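Local coordinates for protein aminotransferase AspB (Helicobacter pylori 26695, PDB 3EZS) that probably transfers amino groups between amino acids and keto acids, using pyridoxal 5'-phosphate as its cofactor, at residues V158-P163 with I177-L182; F188-D193 with P206-A211; Y327-I332 with E369-N374; L314-Q317 with N321-K324. All blocks are in the same frame, centred on the assembly; numbering follows the deposited sequence.

Interaction 1: V158-P163 with I177-L182. With EDO (1,2-ethanediol), chain D; EDO (1,2-ethanediol), chain F.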
loop_
_atom_site.group_PDB
_atom_site.type_symbol
_atom_site.label_atom_id
_atom_site.label_comp_id
_atom_site.label_asym_id
_atom_site.label_seq_id
_atom_site.Cartn_x
_atom_site.Cartn_y
_atom_site.Cartn_z
ATOM N N VAL A 158 7.202 5.938 -21.036
ATOM C CA VAL A 158 6.648 7.278 -21.202
ATOM C C VAL A 158 5.325 7.340 -20.431
ATOM O O VAL A 158 4.455 6.465 -20.587
ATOM C CB VAL A 158 6.386 7.657 -22.668
ATOM C CG1 VAL A 158 5.715 9.053 -22.739
ATOM C CG2 VAL A 158 7.679 7.616 -23.468
ATOM N N ILE A 159 5.202 8.363 -19.594
ATOM C CA ILE A 159 3.998 8.600 -18.803
ATOM C C ILE A 159 3.322 9.863 -19.293
ATOM O O ILE A 159 3.913 10.938 -19.261
ATOM C CB ILE A 159 4.312 8.814 -17.311
ATOM C CG1 ILE A 159 5.066 7.620 -16.726
ATOM C CG2 ILE A 159 3.021 9.041 -16.520
ATOM C CD1 ILE A 159 5.556 7.840 -15.311
ATOM N N LEU A 160 2.098 9.722 -19.796
ATOM C CA LEU A 160 1.278 10.852 -20.192
ATOM C C LEU A 160 0.226 11.025 -19.098
ATOM O O LEU A 160 -0.009 10.105 -18.289
ATOM C CB LEU A 160 0.595 10.607 -21.537
ATOM C CG LEU A 160 1.493 10.284 -22.741
ATOM C CD1 LEU A 160 0.624 9.835 -23.922
ATOM C CD2 LEU A 160 2.407 11.463 -23.120
ATOM N N ASN A 161 -0.389 12.205 -19.073
ATOM C CA ASN A 161 -1.442 12.516 -18.121
ATOM C C ASN A 161 -2.488 13.326 -18.881
ATOM O O ASN A 161 -2.372 14.552 -18.983
ATOM C CB ASN A 161 -0.869 13.300 -16.944
ATOM C CG ASN A 161 -1.908 13.662 -15.889
ATOM O OD1 ASN A 161 -1.768 14.681 -15.194
ATOM N ND2 ASN A 161 -2.935 12.826 -15.742
ATOM N N SER A 162 -3.506 12.636 -19.404
ATOM C CA SER A 162 -4.537 13.269 -20.221
ATOM C C SER A 162 -5.946 12.788 -19.862
ATOM O O SER A 162 -6.253 11.611 -20.059
ATOM C CB SER A 162 -4.254 12.958 -21.679
ATOM O OG SER A 162 -5.185 13.567 -22.525
ATOM N N PRO A 163 -6.827 13.698 -19.370
ATOM C CA PRO A 163 -6.613 15.135 -19.101
ATOM C C PRO A 163 -5.503 15.401 -18.093
ATOM O O PRO A 163 -5.265 14.596 -17.174
ATOM C CB PRO A 163 -7.976 15.610 -18.581
ATOM C CG PRO A 163 -8.957 14.597 -19.113
ATOM C CD PRO A 163 -8.221 13.302 -19.108
ATOM N N ILE A 177 -3.146 7.974 -30.839
ATOM C CA ILE A 177 -2.812 6.956 -31.858
ATOM C C ILE A 177 -1.343 7.066 -32.265
ATOM O O ILE A 177 -0.647 6.046 -32.354
ATOM C CB ILE A 177 -3.747 7.047 -33.088
ATOM C CG1 ILE A 177 -5.136 6.503 -32.725
ATOM C CG2 ILE A 177 -3.188 6.232 -34.267
ATOM C CD1 ILE A 177 -6.262 6.834 -33.783
ATOM N N SER A 178 -0.871 8.304 -32.469
ATOM C CA SER A 178 0.536 8.551 -32.809
ATOM C C SER A 178 1.468 8.020 -31.734
ATOM O O SER A 178 2.481 7.403 -32.050
ATOM C CB SER A 178 0.815 10.038 -33.004
ATOM O OG SER A 178 0.096 10.548 -34.108
ATOM N N TRP A 179 1.118 8.257 -30.475
ATOM C CA TRP A 179 1.921 7.765 -29.358
ATOM C C TRP A 179 1.945 6.245 -29.318
ATOM O O TRP A 179 2.994 5.664 -29.084
ATOM C CB TRP A 179 1.431 8.303 -28.022
ATOM C CG TRP A 179 1.939 9.661 -27.673
ATOM C CD1 TRP A 179 1.234 10.822 -27.680
ATOM C CD2 TRP A 179 3.274 10.002 -27.264
ATOM N NE1 TRP A 179 2.034 11.858 -27.299
ATOM C CE2 TRP A 179 3.293 11.388 -27.028
ATOM C CE3 TRP A 179 4.442 9.265 -27.043
ATOM C CZ2 TRP A 179 4.443 12.066 -26.596
ATOM C CZ3 TRP A 179 5.594 9.944 -26.620
ATOM C CH2 TRP A 179 5.579 11.328 -26.404
ATOM N N VAL A 180 0.808 5.601 -29.556
ATOM C CA VAL A 180 0.768 4.143 -29.554
ATOM C C VAL A 180 1.718 3.604 -30.628
ATOM O O VAL A 180 2.516 2.700 -30.368
ATOM C CB VAL A 180 -0.677 3.601 -29.750
ATOM C CG1 VAL A 180 -0.670 2.105 -30.089
ATOM C CG2 VAL A 180 -1.524 3.885 -28.514
ATOM N N LYS A 181 1.646 4.175 -31.825
ATOM C CA LYS A 181 2.522 3.759 -32.922
ATOM C C LYS A 181 4.011 3.971 -32.609
ATOM O O LYS A 181 4.853 3.144 -32.976
ATOM C CB LYS A 181 2.126 4.473 -34.214
ATOM C CG LYS A 181 0.757 4.024 -34.758
ATOM C CD LYS A 181 0.381 4.743 -36.047
ATOM C CE LYS A 181 -0.978 4.296 -36.592
ATOM N NZ LYS A 181 -0.981 2.868 -37.016
ATOM N N LEU A 182 4.345 5.079 -31.954
ATOM C CA LEU A 182 5.732 5.307 -31.535
ATOM C C LEU A 182 6.179 4.257 -30.498
ATOM O O LEU A 182 7.270 3.706 -30.605
ATOM C CB LEU A 182 5.910 6.715 -30.991
ATOM C CG LEU A 182 5.787 7.802 -32.071
ATOM C CD1 LEU A 182 5.715 9.185 -31.428
ATOM C CD2 LEU A 182 6.930 7.711 -33.111
HETATM C C1 EDO D . -1.199 16.514 -22.138
HETATM O O1 EDO D . -2.382 15.698 -22.130
HETATM C C2 EDO D . 0.015 15.615 -21.952
HETATM O O2 EDO D . -0.197 14.705 -20.890
HETATM C C1 EDO F . -3.141 14.218 -10.320
HETATM O O1 EDO F . -4.058 13.365 -9.612
HETATM C C2 EDO F . -2.403 13.387 -11.385
HETATM O O2 EDO F . -3.004 13.377 -12.678
#
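Val-158 starts the contact from the strand, with CG1 4.0 Å from CZ3 on the six-membered part of the Trp-179 indole. The two side chains cross at about a right angle, and the methyl comes in obliquely. It gets there because CG1 stands opposite the backbone N (chi1 176°), leaving CG2 to take the place beside that nitrogen. Two residues on, Leu-160 lies over the flat of the same ring system. Its CD1 makes a CH-pi contact, 4.0 Å from the centroid of the five-membered ring and 12° off the normal. CD2 sits on the same face, nearer the rim, 4.0 Å from Trp-179 CE2. Nothing polar passes between strand and helix here. Past Leu-160 the polar work begins: Asn-161 N donates to O2 of an ethanediol, probably from the crystallisation liquor, at 3.1 Å, while the Asn-161 side chain reaches Asp-193 O and Asn-165 N. Ser-162 OG bonds to Leu-171 N, and a cis peptide leads into Pro-163. This is the strand-to-helix half of a beta-alpha-beta unit in the large, mostly parallel sheet: strand 157-160 lies beside strand 189-193, with helix 173-186 packed over them. Met-135 of strand 131-136 touches Val-158, Leu-160 and Trp-179, and Leu-190 does the same from strand 189-193.

Interaction 2: F188-D193 with P206-A211. With EDO (1,2-ethanediol), chain F.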
loop_
_atom_site.group_PDB
_atom_site.type_symbol
_atom_site.label_atom_id
_atom_site.label_comp_id
_atom_site.label_asym_id
_atom_site.label_seq_id
_atom_site.Cartn_x
_atom_site.Cartn_y
_atom_site.Cartn_z
ATOM N N PHE A 188 8.936 0.940 -26.477
ATOM C CA PHE A 188 8.953 1.459 -25.098
ATOM C C PHE A 188 7.552 1.286 -24.493
ATOM O O PHE A 188 6.577 1.068 -25.218
ATOM C CB PHE A 188 9.463 2.903 -24.967
ATOM C CG PHE A 188 8.690 3.912 -25.747
ATOM C CD1 PHE A 188 7.500 4.429 -25.260
ATOM C CD2 PHE A 188 9.188 4.399 -26.960
ATOM C CE1 PHE A 188 6.791 5.383 -25.978
ATOM C CE2 PHE A 188 8.485 5.365 -27.694
ATOM C CZ PHE A 188 7.289 5.864 -27.194
ATOM N N ILE A 189 7.483 1.332 -23.165
ATOM C CA ILE A 189 6.240 1.193 -22.432
ATOM C C ILE A 189 5.581 2.568 -22.324
ATOM O O ILE A 189 6.237 3.546 -21.989
ATOM C CB ILE A 189 6.465 0.586 -21.022
ATOM C CG1 ILE A 189 7.161 -0.775 -21.123
ATOM C CG2 ILE A 189 5.123 0.507 -20.240
ATOM C CD1 ILE A 189 6.506 -1.744 -22.078
ATOM N N LEU A 190 4.282 2.620 -22.615
ATOM C CA LEU A 190 3.511 3.853 -22.621
ATOM C C LEU A 190 2.326 3.771 -21.666
ATOM O O LEU A 190 1.504 2.883 -21.794
ATOM C CB LEU A 190 2.972 4.105 -24.034
ATOM C CG LEU A 190 2.126 5.371 -24.269
ATOM C CD1 LEU A 190 2.947 6.658 -24.085
ATOM C CD2 LEU A 190 1.503 5.306 -25.656
ATOM N N ILE A 191 2.235 4.719 -20.739
ATOM C CA ILE A 191 1.149 4.766 -19.757
ATOM C C ILE A 191 0.425 6.106 -19.813
ATOM O O ILE A 191 1.053 7.134 -20.009
ATOM C CB ILE A 191 1.716 4.672 -18.303
ATOM C CG1 ILE A 191 2.373 3.319 -18.041
ATOM C CG2 ILE A 191 0.628 4.928 -17.260
ATOM C CD1 ILE A 191 3.145 3.310 -16.699
ATOM N N ASN A 192 -0.892 6.098 -19.643
ATOM C CA ASN A 192 -1.616 7.336 -19.459
ATOM C C ASN A 192 -2.272 7.319 -18.069
ATOM O O ASN A 192 -2.979 6.375 -17.708
ATOM C CB ASN A 192 -2.662 7.575 -20.547
ATOM C CG ASN A 192 -3.289 8.983 -20.472
ATOM O OD1 ASN A 192 -2.671 9.931 -19.996
ATOM N ND2 ASN A 192 -4.518 9.110 -20.963
ATOM N N ASP A 193 -1.961 8.337 -17.277
ATOM C CA ASP A 193 -2.596 8.575 -15.991
ATOM C C ASP A 193 -3.945 9.175 -16.375
ATOM O O ASP A 193 -4.034 10.358 -16.721
ATOM C CB ASP A 193 -1.744 9.547 -15.189
ATOM C CG ASP A 193 -2.401 10.016 -13.905
ATOM O OD1 ASP A 193 -3.593 9.751 -13.676
ATOM O OD2 ASP A 193 -1.696 10.688 -13.128
ATOM N N PRO A 206 -10.978 10.844 -24.671
ATOM C CA PRO A 206 -10.744 9.456 -25.021
ATOM C C PRO A 206 -9.687 8.762 -24.161
ATOM O O PRO A 206 -8.748 9.408 -23.664
ATOM C CB PRO A 206 -10.262 9.550 -26.456
ATOM C CG PRO A 206 -9.615 10.901 -26.562
ATOM C CD PRO A 206 -10.259 11.782 -25.547
ATOM N N SER A 207 -9.860 7.457 -23.951
ATOM C CA SER A 207 -8.829 6.660 -23.277
ATOM C C SER A 207 -7.766 6.275 -24.297
ATOM O O SER A 207 -8.049 6.119 -25.470
ATOM C CB SER A 207 -9.397 5.378 -22.692
ATOM O OG SER A 207 -8.368 4.554 -22.178
ATOM N N LEU A 208 -6.541 6.114 -23.826
ATOM C CA LEU A 208 -5.433 5.644 -24.655
ATOM C C LEU A 208 -5.699 4.216 -25.193
ATOM O O LEU A 208 -5.140 3.820 -26.230
ATOM C CB LEU A 208 -4.119 5.711 -23.829
ATOM C CG LEU A 208 -2.790 5.221 -24.411
ATOM C CD1 LEU A 208 -2.428 5.941 -25.735
ATOM C CD2 LEU A 208 -1.652 5.369 -23.377
ATOM N N LEU A 209 -6.519 3.425 -24.492
ATOM C CA LEU A 209 -6.858 2.071 -24.988
ATOM C C LEU A 209 -7.792 2.135 -26.203
ATOM O O LEU A 209 -7.825 1.191 -27.032
ATOM C CB LEU A 209 -7.418 1.152 -23.888
ATOM C CG LEU A 209 -6.543 0.870 -22.652
ATOM C CD1 LEU A 209 -7.083 -0.339 -21.867
ATOM C CD2 LEU A 209 -5.085 0.626 -23.029
ATOM N N GLU A 210 -8.532 3.231 -26.344
ATOM C CA GLU A 210 -9.358 3.424 -27.555
ATOM C C GLU A 210 -8.448 3.647 -28.777
ATOM O O GLU A 210 -8.755 3.212 -29.886
ATOM C CB GLU A 210 -10.287 4.624 -27.418
ATOM C CG GLU A 210 -11.305 4.537 -26.304
ATOM C CD GLU A 210 -12.221 5.776 -26.286
ATOM O OE1 GLU A 210 -12.888 6.007 -27.296
ATOM O OE2 GLU A 210 -12.287 6.503 -25.269
ATOM N N ALA A 211 -7.342 4.353 -28.562
ATOM C CA ALA A 211 -6.360 4.594 -29.615
ATOM C C ALA A 211 -5.756 3.265 -30.061
ATOM O O ALA A 211 -5.488 3.040 -31.243
ATOM C CB ALA A 211 -5.264 5.568 -29.105
HETATM C C1 EDO F . -3.141 14.218 -10.320
HETATM O O1 EDO F . -4.058 13.365 -9.612
HETATM C C2 EDO F . -2.403 13.387 -11.385
HETATM O O2 EDO F . -3.004 13.377 -12.678
#
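Leu-208, where helix 208-214 starts, packs onto Leu-190 and Asn-192 of the strand. Its CB lies 4.0 Å from Asn-192 CB, where the two backbones come nearest. CG then leaves opposite the backbone N (chi1 177°), which carries the fork of the side chain over the strand. At the tip, CD1 meets Leu-190 CD2 at 4.0 Å. The other methyl, CD2, fits between the two strand residues, 3.7 Å from Asn-192 CB and 3.9 Å from Leu-190 CG. The contact across is wholly apolar; the amide of Asn-192 looks elsewhere, with ND2 bonded to Glu-194 OE2 and OD1 to Ser-162 N. That same Glu-194 OE2 accepts from Leu-208 N, so one carboxylate ties the strand end to the helix start. Ser-207 is the N-cap, its OG accepting from Leu-209 N at 3.2 Å. Glu-210 completes a capping box: its OE2 takes Ser-207 N at 2.9 Å, met 40° out of the carboxylate plane. Helix 208-214 belongs to the unit joining strands 189-193 and 223-228, and it is flanked by helix 173-186, through Val-180 on Leu-208, and by helix 62-76, through Phe-72 on Ser-207.

Interaction 3: Y327-I332 with E369-N374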
loop_
_atom_site.group_PDB
_atom_site.type_symbol
_atom_site.label_atom_id
_atom_site.label_comp_id
_atom_site.label_asym_id
_atom_site.label_seq_id
_atom_site.Cartn_x
_atom_site.Cartn_y
_atom_site.Cartn_z
ATOM N N TYR A 327 -3.390 36.566 -1.772
ATOM C CA TYR A 327 -3.580 36.084 -0.417
ATOM C C TYR A 327 -3.549 37.226 0.600
ATOM O O TYR A 327 -4.376 37.285 1.515
ATOM C CB TYR A 327 -2.516 35.058 -0.085
ATOM C CG TYR A 327 -2.687 34.423 1.261
ATOM C CD1 TYR A 327 -3.777 33.592 1.517
ATOM C CD2 TYR A 327 -1.738 34.594 2.264
ATOM C CE1 TYR A 327 -3.941 32.984 2.755
ATOM C CE2 TYR A 327 -1.893 33.988 3.505
ATOM C CZ TYR A 327 -2.991 33.176 3.739
ATOM O OH TYR A 327 -3.147 32.565 4.958
ATOM N N GLN A 328 -2.575 38.111 0.449
ATOM C CA GLN A 328 -2.425 39.277 1.302
ATOM C C GLN A 328 -3.675 40.146 1.316
ATOM O O GLN A 328 -4.167 40.515 2.370
ATOM C CB GLN A 328 -1.243 40.090 0.760
ATOM C CG GLN A 328 -1.005 41.477 1.310
ATOM C CD GLN A 328 -0.556 41.480 2.735
ATOM O OE1 GLN A 328 0.601 41.794 3.016
ATOM N NE2 GLN A 328 -1.454 41.107 3.655
ATOM N N ASN A 329 -4.175 40.465 0.132
ATOM C CA ASN A 329 -5.315 41.344 -0.032
ATOM C C ASN A 329 -6.715 40.721 0.025
ATOM O O ASN A 329 -7.657 41.371 0.487
ATOM C CB ASN A 329 -5.193 42.063 -1.369
ATOM C CG ASN A 329 -4.007 43.002 -1.425
ATOM O OD1 ASN A 329 -3.817 43.830 -0.551
ATOM N ND2 ASN A 329 -3.238 42.903 -2.486
ATOM N N GLU A 330 -6.855 39.497 -0.475
ATOM C CA GLU A 330 -8.160 38.856 -0.546
ATOM C C GLU A 330 -8.334 37.580 0.248
ATOM O O GLU A 330 -9.458 37.098 0.370
ATOM C CB GLU A 330 -8.483 38.548 -2.014
ATOM C CG GLU A 330 -8.400 39.744 -2.941
ATOM C CD GLU A 330 -9.365 40.854 -2.564
ATOM O OE1 GLU A 330 -10.403 40.571 -1.937
ATOM O OE2 GLU A 330 -9.073 42.018 -2.894
ATOM N N GLY A 331 -7.245 37.044 0.792
ATOM C CA GLY A 331 -7.271 35.764 1.495
ATOM C C GLY A 331 -7.464 34.567 0.580
ATOM O O GLY A 331 -7.631 33.443 1.064
ATOM N N ILE A 332 -7.430 34.787 -0.739
ATOM C CA ILE A 332 -7.647 33.708 -1.691
ATOM C C ILE A 332 -6.329 33.007 -1.953
ATOM O O ILE A 332 -5.353 33.648 -2.347
ATOM C CB ILE A 332 -8.259 34.223 -3.015
ATOM C CG1 ILE A 332 -9.660 34.805 -2.776
ATOM C CG2 ILE A 332 -8.300 33.106 -4.057
ATOM C CD1 ILE A 332 -10.187 35.655 -3.915
ATOM N N GLU A 369 -9.861 37.885 -11.361
ATOM C CA GLU A 369 -9.774 38.544 -12.663
ATOM C C GLU A 369 -9.448 40.029 -12.530
ATOM O O GLU A 369 -8.639 40.534 -13.307
ATOM C CB GLU A 369 -11.043 38.305 -13.502
ATOM C CG GLU A 369 -11.061 38.972 -14.918
ATOM C CD GLU A 369 -10.027 38.407 -15.909
ATOM O OE1 GLU A 369 -9.205 37.553 -15.537
ATOM O OE2 GLU A 369 -10.041 38.811 -17.091
ATOM N N THR A 370 -10.036 40.721 -11.545
ATOM C CA THR A 370 -9.725 42.142 -11.332
ATOM C C THR A 370 -8.226 42.364 -11.047
ATOM O O THR A 370 -7.681 43.375 -11.437
ATOM C CB THR A 370 -10.549 42.799 -10.184
ATOM O OG1 THR A 370 -10.213 42.187 -8.936
ATOM C CG2 THR A 370 -12.080 42.694 -10.422
ATOM N N TYR A 371 -7.558 41.427 -10.377
ATOM C CA TYR A 371 -6.107 41.582 -10.103
ATOM C C TYR A 371 -5.229 41.299 -11.319
ATOM O O TYR A 371 -4.095 41.773 -11.414
ATOM C CB TYR A 371 -5.660 40.682 -8.943
ATOM C CG TYR A 371 -6.004 41.257 -7.593
ATOM C CD1 TYR A 371 -7.266 41.113 -7.062
ATOM C CD2 TYR A 371 -5.057 41.968 -6.861
ATOM C CE1 TYR A 371 -7.591 41.661 -5.817
ATOM C CE2 TYR A 371 -5.361 42.512 -5.626
ATOM C CZ TYR A 371 -6.630 42.357 -5.111
ATOM O OH TYR A 371 -6.933 42.893 -3.895
ATOM N N ARG A 372 -5.778 40.544 -12.250
ATOM C CA ARG A 372 -5.062 40.091 -13.418
ATOM C C ARG A 372 -5.246 41.028 -14.588
ATOM O O ARG A 372 -4.291 41.337 -15.294
ATOM C CB ARG A 372 -5.609 38.708 -13.772
ATOM C CG ARG A 372 -4.710 37.855 -14.598
ATOM C CD ARG A 372 -5.325 36.486 -14.791
ATOM N NE ARG A 372 -6.446 36.575 -15.704
ATOM C CZ ARG A 372 -6.387 36.354 -17.013
ATOM N NH1 ARG A 372 -5.261 35.960 -17.599
ATOM N NH2 ARG A 372 -7.489 36.496 -17.741
ATOM N N GLU A 373 -6.474 41.503 -14.784
ATOM C CA GLU A 373 -6.795 42.337 -15.948
ATOM C C GLU A 373 -6.012 43.647 -15.996
ATOM O O GLU A 373 -5.580 44.167 -14.958
ATOM C CB GLU A 373 -8.306 42.607 -16.025
ATOM C CG GLU A 373 -8.858 43.559 -14.949
ATOM C CD GLU A 373 -10.379 43.540 -14.881
ATOM O OE1 GLU A 373 -11.009 42.842 -15.702
ATOM O OE2 GLU A 373 -10.949 44.208 -13.995
ATOM N N ASN A 374 -5.846 44.158 -17.220
ATOM C CA ASN A 374 -5.135 45.410 -17.487
ATOM C C ASN A 374 -5.840 46.650 -16.906
ATOM O O ASN A 374 -7.019 46.895 -17.171
ATOM C CB ASN A 374 -4.937 45.579 -19.005
#
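Tyr-371 reaches from the last turn of helix 358-372 to the end of helix 319-330, and its hydroxyl makes the one hydrogen bond between the segments. Tyr-371 OH donates to Glu-330 OE2 at 2.5 Å, and that oxygen accepts through its anti lone pair. The acceptor lies at the ring edge, in plane, while the carboxylate is turned 65° from the ring. A bend in the glutamate chain (chi2 -60°) brings the acid round to this spot.

Van der Waals contacts hold the phenol from two residues. Glu-330 CG lies 3.5 Å from Tyr-371 CE1, and Asn-329 CB comes to 3.2 Å from Tyr-371 OH. The Asn-329 amide runs nearly parallel to the ring, its plane only 19° away, with ND2 3.8 Å from Tyr-371 CE2 but no bond to the hydroxyl.

The salt bridge here lies within the second segment: Arg-372 grips Glu-369 OE1 side-on with two nitrogens, NE at 2.9 Å and NH2 at 3.0 Å, both with the oxygen in the guanidinium plane. Glu-369 OE2 and Arg-372 NH2 each have a further partner in the backbone of Lys-301.

The contact lies on the surface, joining two helix ends. A phenol giving its proton to Glu-330 OE2 suits a carboxylate that is probably ionised, although the anti lone pair is generally the less basic one; the length itself is too short to be read closely at this resolution. Lys-23, in a long and weak ion pair with Glu-330 OE1, may help to stabilise that charge.

Interaction 4: L314-Q317 with N321-K324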
loop_
_atom_site.group_PDB
_atom_site.type_symbol
_atom_site.label_atom_id
_atom_site.label_comp_id
_atom_site.label_asym_id
_atom_site.label_seq_id
_atom_site.Cartn_x
_atom_site.Cartn_y
_atom_site.Cartn_z
ATOM N N LEU A 314 -3.874 29.595 -15.039
ATOM C CA LEU A 314 -4.055 31.039 -15.242
ATOM C C LEU A 314 -2.780 31.855 -15.506
ATOM O O LEU A 314 -1.918 31.927 -14.635
ATOM C CB LEU A 314 -4.784 31.613 -14.022
ATOM C CG LEU A 314 -5.424 33.004 -14.107
ATOM C CD1 LEU A 314 -6.635 32.996 -15.038
ATOM C CD2 LEU A 314 -5.824 33.462 -12.696
ATOM N N PRO A 315 -2.666 32.473 -16.706
ATOM C CA PRO A 315 -1.502 33.301 -17.012
ATOM C C PRO A 315 -1.499 34.543 -16.169
ATOM O O PRO A 315 -2.502 35.229 -16.107
ATOM C CB PRO A 315 -1.693 33.701 -18.488
ATOM C CG PRO A 315 -2.771 32.837 -19.019
ATOM C CD PRO A 315 -3.608 32.412 -17.844
ATOM N N VAL A 316 -0.381 34.797 -15.504
ATOM C CA VAL A 316 -0.182 35.988 -14.656
ATOM C C VAL A 316 1.244 36.440 -14.957
ATOM O O VAL A 316 1.985 35.735 -15.649
ATOM C CB VAL A 316 -0.400 35.666 -13.157
ATOM C CG1 VAL A 316 -1.851 35.295 -12.915
ATOM C CG2 VAL A 316 0.510 34.527 -12.706
ATOM N N GLN A 317 1.657 37.603 -14.498
ATOM C CA GLN A 317 3.034 38.015 -14.814
ATOM C C GLN A 317 4.013 37.038 -14.130
ATOM O O GLN A 317 4.831 36.390 -14.799
ATOM C CB GLN A 317 3.275 39.474 -14.435
ATOM C CG GLN A 317 2.450 40.464 -15.284
ATOM N N ASN A 321 4.502 35.909 -7.112
ATOM C CA ASN A 321 4.070 37.240 -6.746
ATOM C C ASN A 321 2.559 37.439 -6.771
ATOM O O ASN A 321 2.016 38.143 -5.906
ATOM C CB ASN A 321 4.742 38.275 -7.650
ATOM C CG ASN A 321 6.232 38.409 -7.368
ATOM O OD1 ASN A 321 6.753 37.844 -6.397
ATOM N ND2 ASN A 321 6.918 39.170 -8.203
ATOM N N PHE A 322 1.892 36.842 -7.757
ATOM C CA PHE A 322 0.441 36.942 -7.879
ATOM C C PHE A 322 -0.219 36.226 -6.702
ATOM O O PHE A 322 -1.191 36.713 -6.147
ATOM C CB PHE A 322 -0.024 36.338 -9.214
ATOM C CG PHE A 322 -1.489 36.538 -9.513
ATOM C CD1 PHE A 322 -1.933 37.695 -10.123
ATOM C CD2 PHE A 322 -2.417 35.554 -9.218
ATOM C CE1 PHE A 322 -3.285 37.881 -10.405
ATOM C CE2 PHE A 322 -3.757 35.722 -9.515
ATOM C CZ PHE A 322 -4.196 36.903 -10.099
ATOM N N ALA A 323 0.320 35.069 -6.331
ATOM C CA ALA A 323 -0.218 34.300 -5.202
ATOM C C ALA A 323 -0.133 35.106 -3.913
ATOM O O ALA A 323 -1.088 35.110 -3.155
ATOM C CB ALA A 323 0.503 32.948 -5.030
ATOM N N LYS A 324 1.010 35.770 -3.689
ATOM C CA LYS A 324 1.260 36.586 -2.494
ATOM C C LYS A 324 0.300 37.741 -2.404
ATOM O O LYS A 324 -0.295 37.959 -1.358
ATOM C CB LYS A 324 2.716 37.111 -2.452
ATOM C CG LYS A 324 3.711 36.211 -1.703
ATOM C CD LYS A 324 5.170 36.307 -2.206
ATOM C CE LYS A 324 5.727 37.710 -2.370
ATOM N NZ LYS A 324 7.039 37.703 -3.105
#
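Val-316 sets a methyl on the face of the Phe-322 ring across a tight strand-to-helix connection, where strand 311-315, at the edge of a small antiparallel sheet, turns into helix 319-330. The valine methyl CG1 stands almost directly above the ring, 3.5 Å from its centroid and 8° off the normal, a close CH-pi contact. All six ring carbons lie within about 4 Å of that methyl. The valine rotamer explains the fit: CG1 is opposite the carbonyl carbon (chi1 -66°), while CG2 sits between the backbone N and the carbonyl carbon. Phe-322 answers with CG opposite its own backbone N, a setting (chi1 -173°) that lays the ring against the strand and turns one face to Val-316. Leu-314 adds a looser touch, its CD2 4.4 Å from Phe-322 CE2, approaching obliquely. Around the ring, Ile-368 and Tyr-371 come from helix 358-372 and Val-350 from the neighbouring strand, so the phenylalanine sits where sheet and both helices join. On the helix surface, Lys-324 curls back so that NZ makes a weak 3.3 Å hydrogen bond to Asn-321 OD1. Back on the valine, the second methyl also finds a partner in the phenylalanine, with Val-316 CG2 4.0 Å from Phe-322 CB.

How the interactions relate
From the N terminus, interaction 1 comes first, closing a loop between strand 157-160 and helix 173-186. Interaction 2 follows in series, from strand 189-193 to helix 208-214, and the two adjoin in one sheet: Val-158 N and Leu-160 N probably bond to Ile-189 O and Ile-191 O. Interaction 4 comes next, closing the short turn into helix 319-330. Interaction 3 opens further along that helix and spans the longest interval, tying it to helix 358-372. None nests or crosses another. Interactions 3 and 4 touch, with Arg-372 NH1 probably bonded to Pro-315 O, but their centres lie more than 30 Å from those of interactions 1 and 2.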